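Local coordinates for protein esterase (Capnocytophaga ochracea, PDB 4W9R) that is uncharacterised but probably acts as an esterase, pairing an alpha/beta-hydrolase-type domain with a C-terminal array of helices, at residues T335-Y340 / E355-L360; S296-A301 / F317-Y322; P276-V281 / N307-T312; T253-Y258 / N289-W294. All blocks are in the same frame, centred on the assembly; numbering follows the deposited sequence.

Contact 1: T335-Y340 / E355-L360. With ACT (acetate ion), chain I.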
# COMPACT_ATOMS: atom_id res chain seq x y z
N THR B 335 4.12 45.56 24.75
CA THR B 335 3.83 44.42 23.89
C THR B 335 3.27 43.24 24.68
O THR B 335 2.39 42.53 24.20
CB THR B 335 5.09 43.98 23.12
OG1 THR B 335 5.73 45.13 22.56
CG2 THR B 335 4.71 43.02 22.00
N TYR B 336 3.79 43.02 25.88
CA TYR B 336 3.26 41.98 26.76
C TYR B 336 1.80 42.26 27.10
O TYR B 336 0.97 41.35 27.08
CB TYR B 336 4.08 41.88 28.05
CG TYR B 336 5.27 40.95 27.97
CD1 TYR B 336 5.11 39.61 27.65
CD2 TYR B 336 6.55 41.41 28.23
CE1 TYR B 336 6.19 38.76 27.58
CE2 TYR B 336 7.64 40.57 28.17
CZ TYR B 336 7.46 39.24 27.84
OH TYR B 336 8.54 38.39 27.77
N GLN B 337 1.49 43.52 27.40
CA GLN B 337 0.13 43.93 27.71
C GLN B 337 -0.79 43.74 26.51
O GLN B 337 -1.99 43.53 26.66
CB GLN B 337 0.10 45.38 28.18
CG GLN B 337 0.79 45.62 29.52
CD GLN B 337 0.99 47.09 29.82
OE1 GLN B 337 0.83 47.94 28.95
NE2 GLN B 337 1.34 47.40 31.06
N LYS B 338 -0.21 43.82 25.32
CA LYS B 338 -0.96 43.64 24.09
C LYS B 338 -1.25 42.15 23.86
O LYS B 338 -2.29 41.78 23.33
CB LYS B 338 -0.20 44.22 22.90
CG LYS B 338 -1.08 44.80 21.81
CD LYS B 338 -0.25 45.60 20.81
CE LYS B 338 -1.14 46.31 19.80
NZ LYS B 338 -0.34 47.14 18.85
N ALA B 339 -0.31 41.31 24.29
CA ALA B 339 -0.45 39.87 24.13
C ALA B 339 -1.48 39.31 25.11
O ALA B 339 -2.14 38.31 24.83
CB ALA B 339 0.89 39.18 24.33
N TYR B 340 -1.60 39.96 26.26
CA TYR B 340 -2.50 39.51 27.32
C TYR B 340 -3.96 39.58 26.89
O TYR B 340 -4.82 38.89 27.44
CB TYR B 340 -2.28 40.35 28.58
CG TYR B 340 -3.05 39.86 29.79
CD1 TYR B 340 -2.57 38.81 30.56
CD2 TYR B 340 -4.25 40.45 30.16
CE1 TYR B 340 -3.27 38.36 31.67
CE2 TYR B 340 -4.96 40.01 31.26
CZ TYR B 340 -4.46 38.96 32.02
OH TYR B 340 -5.15 38.52 33.12
N GLU B 355 3.44 37.43 34.83
CA GLU B 355 4.70 37.32 35.54
C GLU B 355 5.77 38.18 34.86
O GLU B 355 6.58 38.82 35.53
CB GLU B 355 5.17 35.87 35.62
CG GLU B 355 6.41 35.65 36.47
CD GLU B 355 6.95 34.23 36.38
OE1 GLU B 355 6.93 33.52 37.40
OE2 GLU B 355 7.40 33.84 35.28
N ARG B 356 5.74 38.20 33.53
CA ARG B 356 6.66 39.01 32.75
C ARG B 356 6.37 40.49 32.95
O ARG B 356 7.29 41.30 33.06
CB ARG B 356 6.58 38.64 31.27
CG ARG B 356 6.83 37.17 30.97
CD ARG B 356 8.27 36.78 31.25
NE ARG B 356 8.51 35.36 31.06
CZ ARG B 356 8.82 34.80 29.89
NH1 ARG B 356 9.03 33.50 29.80
NH2 ARG B 356 8.93 35.56 28.80
N ILE B 357 5.09 40.84 32.97
CA ILE B 357 4.67 42.22 33.18
C ILE B 357 5.04 42.69 34.58
O ILE B 357 5.53 43.81 34.76
CB ILE B 357 3.15 42.38 32.96
CG1 ILE B 357 2.79 42.10 31.50
CG2 ILE B 357 2.69 43.77 33.36
CD1 ILE B 357 1.32 42.26 31.19
N THR B 358 4.81 41.83 35.57
CA THR B 358 5.12 42.15 36.95
C THR B 358 6.61 42.41 37.13
O THR B 358 7.01 43.33 37.84
CB THR B 358 4.68 41.01 37.90
OG1 THR B 358 3.28 40.77 37.74
CG2 THR B 358 4.96 41.38 39.35
N HIS B 359 7.43 41.59 36.48
CA HIS B 359 8.88 41.73 36.57
C HIS B 359 9.38 43.01 35.92
O HIS B 359 10.36 43.61 36.37
CB HIS B 359 9.57 40.52 35.93
CG HIS B 359 11.06 40.54 36.06
ND1 HIS B 359 11.87 41.17 35.15
CD2 HIS B 359 11.88 40.00 36.99
CE1 HIS B 359 13.14 41.03 35.51
NE2 HIS B 359 13.17 40.32 36.62
N LEU B 360 8.69 43.44 34.86
CA LEU B 360 9.07 44.66 34.15
C LEU B 360 8.63 45.92 34.89
O LEU B 360 9.28 46.96 34.82
CB LEU B 360 8.48 44.65 32.74
CG LEU B 360 9.13 43.70 31.73
CD1 LEU B 360 8.37 43.71 30.42
CD2 LEU B 360 10.59 44.08 31.51
C ACT I . 10.09 30.46 27.99
O ACT I . 9.55 31.58 27.81
OXT ACT I . 11.04 30.18 27.23
CH3 ACT I . 9.63 29.52 29.07
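Helices 329-339 and 350-362 form an antiparallel helical pair in the C-terminal all-helical region, their short segments 9.8 Å apart at the axes and crossing at -155°. Tyr336 points toward the partner helix and carries most of the contact. At its root, CB lies 3.7 Å from CG1 of Ile357, whose extended CD1 reaches across to CG of Gln337. Farther along, ring atom CD2 of Tyr336 meets CD1 of Leu360, again at 3.7 Å. Arg356 CB sits over one ring face, offset toward the rim, as a CH-pi contact, 3.7 Å from the Tyr336 ring centroid and 14° off the normal. The arginine chain then bends at chi2 (-68°) and turns its guanidinium almost perpendicular to the ring. At the tip, Tyr336 OH accepts from Arg356 NH2 at 3.0 Å, in the guanidinium plane, and is also hydrogen-bonded to Glu324 OE1. A phenylalanine in place of Tyr336 would take away one of the bonds on the guanidinium, probably leaving it less firmly fixed, and cost Glu324 a partner. Arg356 NH2 also forms a salt bridge with Glu321, while Arg356 NH1 donates to the O atom of a bound acetate at 2.8 Å.

Contact 2: S296-A301 / F317-Y322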
# COMPACT_ATOMS: atom_id res chain seq x y z
N SER B 296 16.11 36.20 14.67
CA SER B 296 15.16 35.22 14.16
C SER B 296 13.84 35.29 14.92
O SER B 296 12.77 35.06 14.36
CB SER B 296 15.74 33.81 14.24
OG SER B 296 16.81 33.64 13.33
N LEU B 297 13.92 35.62 16.21
CA LEU B 297 12.74 35.70 17.06
C LEU B 297 11.81 36.82 16.61
O LEU B 297 10.59 36.65 16.62
CB LEU B 297 13.15 35.90 18.52
CG LEU B 297 12.02 35.96 19.55
CD1 LEU B 297 11.19 34.68 19.51
CD2 LEU B 297 12.58 36.19 20.94
N LYS B 298 12.39 37.95 16.22
CA LYS B 298 11.60 39.08 15.75
C LYS B 298 10.89 38.74 14.45
O LYS B 298 9.71 39.04 14.27
CB LYS B 298 12.49 40.31 15.55
CG LYS B 298 11.74 41.58 15.18
CD LYS B 298 12.70 42.71 14.85
CE LYS B 298 11.99 44.05 14.76
NZ LYS B 298 10.93 44.06 13.71
N LYS B 299 11.62 38.10 13.54
CA LYS B 299 11.07 37.71 12.25
C LYS B 299 10.07 36.56 12.39
O LYS B 299 9.14 36.44 11.59
CB LYS B 299 12.20 37.32 11.28
CG LYS B 299 13.05 38.50 10.84
CD LYS B 299 14.16 38.09 9.89
CE LYS B 299 15.27 37.36 10.62
NZ LYS B 299 16.46 37.14 9.75
N LEU B 300 10.27 35.73 13.41
CA LEU B 300 9.35 34.63 13.68
C LEU B 300 8.01 35.16 14.18
O LEU B 300 6.95 34.63 13.85
CB LEU B 300 9.94 33.66 14.71
CG LEU B 300 9.06 32.49 15.14
CD1 LEU B 300 8.72 31.61 13.94
CD2 LEU B 300 9.74 31.68 16.23
N ALA B 301 8.06 36.23 14.98
CA ALA B 301 6.86 36.83 15.54
C ALA B 301 5.96 37.38 14.45
O ALA B 301 4.74 37.20 14.49
CB ALA B 301 7.24 37.94 16.52
N PHE B 317 3.81 37.78 22.14
CA PHE B 317 4.64 37.18 23.18
C PHE B 317 6.07 37.03 22.68
O PHE B 317 7.02 37.33 23.40
CB PHE B 317 4.08 35.83 23.61
CG PHE B 317 4.87 35.18 24.72
CD1 PHE B 317 4.59 35.45 26.04
CD2 PHE B 317 5.90 34.30 24.43
CE1 PHE B 317 5.31 34.85 27.06
CE2 PHE B 317 6.63 33.69 25.44
CZ PHE B 317 6.33 33.97 26.76
N PHE B 318 6.22 36.55 21.45
CA PHE B 318 7.53 36.42 20.83
C PHE B 318 8.19 37.78 20.67
O PHE B 318 9.39 37.94 20.94
CB PHE B 318 7.42 35.73 19.46
CG PHE B 318 7.16 34.26 19.53
CD1 PHE B 318 7.29 33.57 20.73
CD2 PHE B 318 6.79 33.55 18.40
CE1 PHE B 318 7.05 32.21 20.80
CE2 PHE B 318 6.55 32.19 18.46
CZ PHE B 318 6.68 31.52 19.66
N LEU B 319 7.41 38.76 20.24
CA LEU B 319 7.92 40.11 20.01
C LEU B 319 8.32 40.77 21.33
O LEU B 319 9.35 41.46 21.40
CB LEU B 319 6.88 40.96 19.29
CG LEU B 319 7.32 42.34 18.81
CD1 LEU B 319 8.47 42.23 17.81
CD2 LEU B 319 6.15 43.09 18.20
N ALA B 320 7.52 40.57 22.37
CA ALA B 320 7.81 41.14 23.68
C ALA B 320 9.10 40.56 24.25
O ALA B 320 9.90 41.28 24.84
CB ALA B 320 6.66 40.88 24.64
N GLU B 321 9.31 39.26 24.06
CA GLU B 321 10.54 38.62 24.50
C GLU B 321 11.73 39.17 23.73
O GLU B 321 12.81 39.34 24.29
CB GLU B 321 10.45 37.10 24.33
CG GLU B 321 9.75 36.38 25.47
CD GLU B 321 9.89 34.87 25.39
OE1 GLU B 321 10.23 34.35 24.30
OE2 GLU B 321 9.67 34.20 26.42
N TYR B 322 11.53 39.45 22.45
CA TYR B 322 12.59 40.01 21.62
C TYR B 322 13.04 41.37 22.13
O TYR B 322 14.24 41.67 22.14
CB TYR B 322 12.13 40.14 20.16
CG TYR B 322 13.03 41.01 19.32
CD1 TYR B 322 14.25 40.54 18.86
CD2 TYR B 322 12.67 42.32 19.00
CE1 TYR B 322 15.08 41.33 18.09
CE2 TYR B 322 13.50 43.12 18.24
CZ TYR B 322 14.70 42.62 17.79
OH TYR B 322 15.53 43.41 17.03
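Leu297, Lys298, Leu300 and Ala301 of helix 294-306 interlock with Phe318, Leu319 and Tyr322 of the next helix, 314-325, in an antiparallel helical hairpin of the C-terminal helical region, with 156° between the segment directions and the axes 8.2 Å apart. Ala301 permits the closest backbone approach, a CA-CA distance of 5.3 Å to Phe318, and its CB meets Phe318 CB at 3.7 Å while its CA lies near the plane of the phenyl ring, at the edge. Leu297 crosses Phe318 at about a right angle: with CG anti to the backbone N it sends CD1 to Phe318 CB and CD2 alongside the backbone N of Tyr322. Leu300 reaches Phe318 obliquely, CD2 to CE2 at 3.9 Å. The Tyr322 ring swings out, CG anti to its own N (chi1 166°), and lies flat against the stem of Lys298, whose CB stands 3.6 Å from the ring centroid, over its centre, as a CH-pi contact. Lys298 CD follows the ring to CE2 of Tyr322 at 3.5 Å before the chain bends at chi4. An alanine in place of Tyr322 would probably deprive the CB, CG and CD methylenes of Lys298 of the flat ring they lie on. Glu321 OE1 is hydrogen-bonded to Tyr285 OH. No hydrogen bond joins the two segments, so the pairing rests on apolar shape fit, with even the lysine contributing methylenes and not charge.

Contact 3: P276-V281 / N307-T312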
# COMPACT_ATOMS: atom_id res chain seq x y z
N PRO B 276 1.67 27.14 9.01
CA PRO B 276 2.69 26.55 9.88
C PRO B 276 2.08 25.85 11.09
O PRO B 276 1.24 26.42 11.79
CB PRO B 276 3.52 27.76 10.32
CG PRO B 276 3.31 28.77 9.24
CD PRO B 276 1.90 28.58 8.78
N ILE B 277 2.49 24.61 11.31
CA ILE B 277 1.99 23.82 12.42
C ILE B 277 2.74 24.16 13.71
O ILE B 277 3.92 24.50 13.67
CB ILE B 277 2.09 22.31 12.14
CG1 ILE B 277 3.53 21.94 11.78
CG2 ILE B 277 1.16 21.93 11.00
CD1 ILE B 277 3.72 20.46 11.49
N LEU B 278 2.03 24.07 14.83
CA LEU B 278 2.58 24.43 16.14
C LEU B 278 3.90 23.71 16.44
O LEU B 278 4.79 24.27 17.06
CB LEU B 278 1.56 24.12 17.24
CG LEU B 278 1.89 24.68 18.62
CD1 LEU B 278 2.02 26.19 18.57
CD2 LEU B 278 0.84 24.25 19.63
N ASN B 279 4.01 22.47 15.98
CA ASN B 279 5.23 21.69 16.14
C ASN B 279 6.42 22.35 15.47
O ASN B 279 7.50 22.45 16.06
CB ASN B 279 5.02 20.27 15.59
CG ASN B 279 6.30 19.45 15.62
OD1 ASN B 279 6.62 18.83 16.63
ND2 ASN B 279 7.01 19.42 14.50
N ASP B 280 6.23 22.80 14.24
CA ASP B 280 7.30 23.44 13.47
C ASP B 280 7.66 24.81 14.03
O ASP B 280 8.83 25.21 14.00
CB ASP B 280 6.89 23.56 12.00
CG ASP B 280 6.94 22.23 11.27
OD1 ASP B 280 7.08 21.19 11.94
OD2 ASP B 280 6.82 22.24 10.02
N VAL B 281 6.66 25.52 14.54
CA VAL B 281 6.90 26.84 15.12
C VAL B 281 7.70 26.72 16.42
O VAL B 281 8.68 27.44 16.62
CB VAL B 281 5.58 27.58 15.40
CG1 VAL B 281 5.85 28.89 16.13
CG2 VAL B 281 4.84 27.84 14.10
N ASN B 307 0.58 34.34 9.22
CA ASN B 307 -0.20 33.14 8.93
C ASN B 307 -0.76 32.42 10.17
O ASN B 307 -0.04 31.71 10.87
CB ASN B 307 0.67 32.15 8.15
CG ASN B 307 1.60 32.85 7.17
OD1 ASN B 307 1.26 33.05 6.00
ND2 ASN B 307 2.79 33.21 7.63
N GLY B 308 -2.06 32.58 10.38
CA GLY B 308 -2.85 31.72 11.24
C GLY B 308 -2.89 32.01 12.73
O GLY B 308 -3.84 31.64 13.41
N TYR B 309 -1.86 32.68 13.24
CA TYR B 309 -1.75 32.92 14.68
C TYR B 309 -2.17 34.31 15.16
O TYR B 309 -2.02 34.63 16.34
CB TYR B 309 -0.32 32.61 15.14
CG TYR B 309 0.02 31.15 14.96
CD1 TYR B 309 0.72 30.72 13.84
CD2 TYR B 309 -0.37 30.20 15.89
CE1 TYR B 309 1.03 29.38 13.66
CE2 TYR B 309 -0.07 28.86 15.73
CZ TYR B 309 0.64 28.46 14.61
OH TYR B 309 0.94 27.13 14.43
N LEU B 310 -2.65 35.15 14.25
CA LEU B 310 -3.03 36.53 14.56
C LEU B 310 -3.96 36.66 15.77
O LEU B 310 -3.87 37.61 16.54
CB LEU B 310 -3.68 37.18 13.34
CG LEU B 310 -4.19 38.62 13.53
CD1 LEU B 310 -3.04 39.54 13.91
CD2 LEU B 310 -4.89 39.11 12.27
N LYS B 311 -4.84 35.68 15.94
CA LYS B 311 -5.86 35.71 16.99
C LYS B 311 -5.36 35.09 18.29
O LYS B 311 -6.12 34.91 19.23
CB LYS B 311 -7.13 35.00 16.52
CG LYS B 311 -7.86 35.73 15.40
CD LYS B 311 -8.11 37.18 15.77
CE LYS B 311 -8.75 37.95 14.62
NZ LYS B 311 -8.94 39.38 14.96
N THR B 312 -4.07 34.75 18.32
CA THR B 312 -3.46 34.15 19.50
C THR B 312 -2.43 35.08 20.12
O THR B 312 -1.92 35.98 19.46
CB THR B 312 -2.78 32.81 19.17
OG1 THR B 312 -1.62 33.04 18.37
CG2 THR B 312 -3.74 31.89 18.43
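This is a loop-to-helix-start contact in which a tyrosine side chain is pinned to a backbone carbonyl: the loop after helix 294-306 meets the residues that open helix 278-290. Tyr309 does most of the work. With CG beside its backbone N (chi1 -64°), the side chain leaves the backbone toward the helix start, and its hydroxyl donates to Pro276 O at 2.8 Å. The donor stands 35° out of the carbonyl plane, so the bond does not follow a lone pair. Ile277, the next residue, is the N-cap of the helix, so the tyrosine holds the chain just ahead of its first turn. Val281, on that turn, meets the phenol tip to tip, with CG2 4.1 Å from Tyr309 CE1, and Leu278 touches the ring obliquely through CD1. Ahead of the N-cap, Pro276 CD rests 3.8 Å from Asn307 CB, the two side chains crossing at about a right angle. Val304 and Met314, from the helices before and after the loop, also pack on Tyr309. Away from the phenol, Asn279 ND2 donates to Asp280 OD1, and this pair is tied further to Ile239 and Tyr263. Gly308 takes a positive phi of 86°, turning the chain as it leaves the preceding helix. A type I beta turn follows from Tyr309 to Thr312, in which Tyr309 O accepts from Thr312 N and, along a lone pair, from Thr312 OG1 at 2.6 Å. The arrangement is a helix-to-helix loop whose tyrosine bonds the carbonyl of the residue before the N-cap of helix 278-290.

Contact 4: T253-Y258 / N289-W294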
# COMPACT_ATOMS: atom_id res chain seq x y z
N THR B 253 23.01 31.13 13.62
CA THR B 253 22.10 32.17 13.14
C THR B 253 21.26 31.64 11.98
O THR B 253 21.42 30.49 11.56
CB THR B 253 22.85 33.44 12.69
OG1 THR B 253 23.81 33.09 11.68
CG2 THR B 253 23.57 34.09 13.86
N GLY B 254 20.38 32.49 11.45
CA GLY B 254 19.54 32.13 10.32
C GLY B 254 18.58 30.99 10.61
O GLY B 254 18.25 30.20 9.72
N ILE B 255 18.12 30.91 11.85
CA ILE B 255 17.23 29.83 12.27
C ILE B 255 15.81 30.03 11.75
O ILE B 255 15.17 29.07 11.31
CB ILE B 255 17.21 29.71 13.81
CG1 ILE B 255 18.59 29.29 14.31
CG2 ILE B 255 16.16 28.70 14.26
CD1 ILE B 255 18.62 28.91 15.76
N TYR B 256 15.33 31.27 11.79
CA TYR B 256 14.02 31.58 11.21
C TYR B 256 13.99 31.24 9.73
O TYR B 256 12.98 30.78 9.20
CB TYR B 256 13.66 33.05 11.42
CG TYR B 256 12.60 33.54 10.46
CD1 TYR B 256 11.27 33.23 10.65
CD2 TYR B 256 12.94 34.31 9.35
CE1 TYR B 256 10.29 33.67 9.78
CE2 TYR B 256 11.98 34.76 8.47
CZ TYR B 256 10.65 34.43 8.69
OH TYR B 256 9.69 34.88 7.81
N GLU B 257 15.12 31.48 9.06
CA GLU B 257 15.23 31.23 7.62
C GLU B 257 15.02 29.75 7.29
O GLU B 257 14.51 29.42 6.22
CB GLU B 257 16.59 31.69 7.10
CG GLU B 257 16.67 33.18 6.78
CD GLU B 257 16.55 34.06 8.01
OE1 GLU B 257 16.85 33.58 9.13
OE2 GLU B 257 16.17 35.24 7.86
N TYR B 258 15.41 28.87 8.21
CA TYR B 258 15.21 27.44 8.02
C TYR B 258 13.72 27.12 7.93
O TYR B 258 13.29 26.39 7.03
CB TYR B 258 15.86 26.64 9.15
CG TYR B 258 15.83 25.14 8.94
CD1 TYR B 258 16.83 24.51 8.22
CD2 TYR B 258 14.80 24.37 9.45
CE1 TYR B 258 16.81 23.14 8.02
CE2 TYR B 258 14.76 23.00 9.25
CZ TYR B 258 15.78 22.39 8.53
OH TYR B 258 15.75 21.03 8.33
N ASN B 289 16.18 29.98 21.01
CA ASN B 289 16.59 30.22 22.39
C ASN B 289 17.92 29.57 22.75
O ASN B 289 18.70 30.12 23.52
CB ASN B 289 15.51 29.72 23.36
CG ASN B 289 14.25 30.55 23.29
OD1 ASN B 289 14.27 31.71 22.85
ND2 ASN B 289 13.13 29.98 23.72
N SER B 290 18.18 28.39 22.18
CA SER B 290 19.39 27.64 22.51
C SER B 290 20.65 28.30 21.94
O SER B 290 21.71 28.24 22.55
CB SER B 290 19.28 26.20 22.00
OG SER B 290 19.21 26.15 20.59
N SER B 291 20.52 28.90 20.76
CA SER B 291 21.65 29.59 20.13
C SER B 291 21.64 31.09 20.43
O SER B 291 22.52 31.82 19.98
CB SER B 291 21.64 29.36 18.62
OG SER B 291 20.52 29.99 18.03
N GLN B 292 20.63 31.52 21.19
CA GLN B 292 20.45 32.93 21.56
C GLN B 292 20.44 33.87 20.35
O GLN B 292 20.93 35.00 20.44
CB GLN B 292 21.54 33.38 22.54
CG GLN B 292 21.42 32.79 23.93
CD GLN B 292 22.34 31.60 24.15
OE1 GLN B 292 23.14 31.26 23.27
NE2 GLN B 292 22.24 30.98 25.31
N ASP B 293 19.87 33.42 19.24
CA ASP B 293 19.78 34.29 18.08
C ASP B 293 18.43 34.99 18.11
O ASP B 293 17.40 34.38 17.83
CB ASP B 293 19.95 33.48 16.79
CG ASP B 293 19.52 34.23 15.55
OD1 ASP B 293 19.73 35.46 15.49
OD2 ASP B 293 18.96 33.59 14.64
N TRP B 294 18.45 36.28 18.42
CA TRP B 294 17.21 37.00 18.68
C TRP B 294 16.65 37.70 17.45
O TRP B 294 15.52 38.17 17.46
CB TRP B 294 17.42 38.02 19.80
CG TRP B 294 18.05 37.42 21.03
CD1 TRP B 294 19.21 37.83 21.63
CD2 TRP B 294 17.58 36.30 21.79
NE1 TRP B 294 19.48 37.05 22.72
CE2 TRP B 294 18.49 36.10 22.84
CE3 TRP B 294 16.47 35.46 21.68
CZ2 TRP B 294 18.33 35.08 23.78
CZ3 TRP B 294 16.31 34.45 22.62
CH2 TRP B 294 17.24 34.27 23.66
O HOH W 1 19.70 35.03 12.28
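Ile255 supplies the tightly packed part of this meeting between the start of helix 255-270 and the turn that follows helix 278-290. Its side chain points toward the turn and, extended beyond CG1 (chi2 -170°), brings CD1 against Ser291 OG at 3.2 Å. Thr284, Ala287 and Ile288 of helix 278-290 also pack on this isoleucine, burying it. Ser291 holds its OG between its backbone N and carbonyl carbon, bonded to Ala287 O. Beyond it the helix ends in a Schellman motif with Gln292, at positive phi, as the C-prime residue. The outer part is looser and wet. Asp293 leaves its backbone toward the other segment, and its OD2 lies nearest Thr253 and Gly254, yet 3.7 Å from Gly254 N. A water fills the step, accepting from Gly254 N at 2.8 Å and donating to Asp293 OD2 at 2.9 Å. Thr253, exposed, touches the carboxylate only through carbon, its CA 3.8 Å from OD2. Asp293 is the N-cap of helix 294-306, and its OD2 is also bonded to Ser296 OG, which in turn binds Tyr256 N. The carboxylate thus sits near the N-terminal ends of two helices, whose dipoles would probably favour its ionised form. Glu257 OE1 is 5.9 Å from Asp293 OD2, and the like charge there is likely to be tempered by the salt bridge of Glu257 to Lys299.

Overall arrangement
All four contacts belong to the C-terminal helices, to one side of the chain's centre. Contact 2 is the most buried, held by apolar packing with no hydrogen bond between its segments; contacts 1 and 3 are partly buried and combine packing with a tyrosine hydroxyl bond, acceptor from arginine in contact 1, donor to a carbonyl in contact 3; contact 4 is a surface contact in which direct packing of Ile255 lies beside a water bridge. Contacts 3 and 4 use the two ends of helix 278-290, their centres about 18 Å apart. Contact 2 touches the others: Glu321 to Arg356 and Lys299 to Glu257 are salt bridges to contacts 1 and 4, while Phe318 packs on Val281 of contact 3.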